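Local structure of ferritin heavy chain (Trichoplusia ni, 1Z6O) at the interface of chains A and B. The protein oxidises ferrous iron as the ferroxidase heavy chain of a secreted insect ferritin, which stores the ferric product inside a shell of twelve heavy and twelve light chains. Residues are numbered along the deposited sequence; one frame, centred on the assembly and turned at random. Chains: chain A/B, Ferritin heavy chain.

The interface of chains A and B. Residues chain A 124, 127-128, 131, 150; chain B 137, 139.
The methyl CG2 of A:Ile127 sits over the centre of the B:Tyr139 ring, 3.5 Å from its centroid, in a CH-pi contact at the centre of this patch between two heavy chains of the ferritin shell. It illustrates how an aromatic residue at a helix start can dock on the flank of a neighbouring helix: B:Tyr139 opens helix 139-168 of its four-helix bundle and lies against helix 105-132 of chain A. The isoleucine presents its methyl because CG2 stands anti to the backbone N, while CG1 turns back beside that nitrogen (chi1 -75°). Near the root of the tyrosine, A:Leu150 adds a light touch, CD1 lying 3.9 Å from CB of B:Tyr139. The opposite ring face meets the carbonyl oxygen of B:Asn137, offset toward the rim. That oxygen accepts two hydrogen bonds from the guanidinium of A:Arg124, from NH1 at 2.7 Å and from NH2 at 3.0 Å. It lies almost in the guanidinium plane; seen from the carbonyl, NH1 is modestly tilted from the plane, whereas NH2 stands well above it. A bend at chi3 (47°) turns the arginine's end toward this carbonyl, and CE1 of B:Tyr139 lies over one face of the guanidinium, toward its rim, the two planes 36° apart. The paired grip should restrict rotation of the guanidinium and may steady the loop that leads into helix 139-168 of chain B. At the polar rim, A:Glu131 extends toward B:Asn137 and B:Tyr139, tip to tip with each, and water completes both links. Water 1 joins its carboxylate OE1 to the amide ND2 of B:Asn137. Water 2, at the ring edge and in its plane, lies 2.7 Å from OE1 of A:Glu131 and 2.8 Å from the phenol OH of B:Tyr139.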
loop_
_atom_site.group_PDB
_atom_site.type_symbol
_atom_site.label_atom_id
_atom_site.label_comp_id
_atom_site.label_asym_id
_atom_site.label_seq_id
_atom_site.Cartn_x
_atom_site.Cartn_y
_atom_site.Cartn_z
ATOM N N ARG A 124 -44.750 -4.346 -35.003
ATOM C CA ARG A 124 -45.625 -5.518 -34.946
ATOM C C ARG A 124 -46.033 -5.911 -36.376
ATOM O O ARG A 124 -46.193 -7.096 -36.676
ATOM C CB ARG A 124 -46.861 -5.234 -34.061
ATOM C CG ARG A 124 -46.533 -5.188 -32.532
ATOM C CD ARG A 124 -47.758 -4.724 -31.712
ATOM N NE ARG A 124 -48.923 -5.469 -32.162
ATOM C CZ ARG A 124 -49.230 -6.699 -31.771
ATOM N NH1 ARG A 124 -48.482 -7.329 -30.871
ATOM N NH2 ARG A 124 -50.219 -7.346 -32.369
ATOM N N ILE A 127 -43.160 -7.760 -37.912
ATOM C CA ILE A 127 -43.174 -9.110 -37.359
ATOM C C ILE A 127 -44.206 -9.972 -38.113
ATOM O O ILE A 127 -43.914 -11.109 -38.511
ATOM C CB ILE A 127 -43.509 -9.071 -35.840
ATOM C CG1 ILE A 127 -42.273 -8.574 -35.066
ATOM C CG2 ILE A 127 -43.938 -10.457 -35.346
ATOM C CD1 ILE A 127 -42.577 -8.201 -33.603
ATOM N N LYS A 128 -45.406 -9.434 -38.317
ATOM C CA LYS A 128 -46.443 -10.180 -39.043
ATOM C C LYS A 128 -45.986 -10.542 -40.453
ATOM O O LYS A 128 -46.157 -11.681 -40.896
ATOM C CB LYS A 128 -47.740 -9.368 -39.164
ATOM C CG LYS A 128 -48.428 -9.049 -37.872
ATOM C CD LYS A 128 -49.796 -8.421 -38.141
ATOM C CE LYS A 128 -50.407 -7.839 -36.869
ATOM N NZ LYS A 128 -49.688 -6.618 -36.399
ATOM N N GLU A 131 -43.229 -13.229 -40.204
ATOM C CA GLU A 131 -43.659 -14.514 -39.673
ATOM C C GLU A 131 -44.677 -15.218 -40.562
ATOM O O GLU A 131 -44.620 -16.429 -40.730
ATOM C CB GLU A 131 -44.300 -14.334 -38.286
ATOM C CG GLU A 131 -44.835 -15.639 -37.692
ATOM C CD GLU A 131 -45.132 -15.532 -36.198
ATOM O OE1 GLU A 131 -46.274 -15.173 -35.837
ATOM O OE2 GLU A 131 -44.214 -15.799 -35.382
ATOM N N LEU A 150 -39.394 -4.647 -29.500
ATOM C CA LEU A 150 -40.639 -4.424 -28.759
ATOM C C LEU A 150 -40.362 -4.191 -27.275
ATOM O O LEU A 150 -41.054 -3.411 -26.625
ATOM C CB LEU A 150 -41.617 -5.595 -28.940
ATOM C CG LEU A 150 -42.276 -5.676 -30.327
ATOM C CD1 LEU A 150 -43.354 -6.785 -30.325
ATOM C CD2 LEU A 150 -42.928 -4.322 -30.673
ATOM N N ASN B 137 -52.195 -10.606 -31.580
ATOM C CA ASN B 137 -51.190 -11.573 -31.140
ATOM C C ASN B 137 -50.236 -10.726 -30.280
ATOM O O ASN B 137 -49.543 -9.852 -30.804
ATOM C CB ASN B 137 -50.444 -12.128 -32.362
ATOM C CG ASN B 137 -49.379 -13.153 -31.989
ATOM O OD1 ASN B 137 -48.820 -13.119 -30.883
ATOM N ND2 ASN B 137 -49.077 -14.057 -32.917
ATOM N N TYR B 139 -47.170 -10.395 -29.189
ATOM C CA TYR B 139 -45.816 -10.923 -29.341
ATOM C C TYR B 139 -44.904 -10.736 -28.136
ATOM O O TYR B 139 -44.223 -11.668 -27.709
ATOM C CB TYR B 139 -45.126 -10.283 -30.553
ATOM C CG TYR B 139 -45.866 -10.491 -31.858
ATOM C CD1 TYR B 139 -46.482 -9.421 -32.507
ATOM C CD2 TYR B 139 -45.937 -11.754 -32.446
ATOM C CE1 TYR B 139 -47.152 -9.600 -33.720
ATOM C CE2 TYR B 139 -46.608 -11.948 -33.665
ATOM C CZ TYR B 139 -47.208 -10.862 -34.289
ATOM O OH TYR B 139 -47.841 -11.032 -35.497
HETATM O O HOH W 1 -46.839 -15.858 -33.235
HETATM O O HOH W 2 -47.927 -13.388 -36.929
#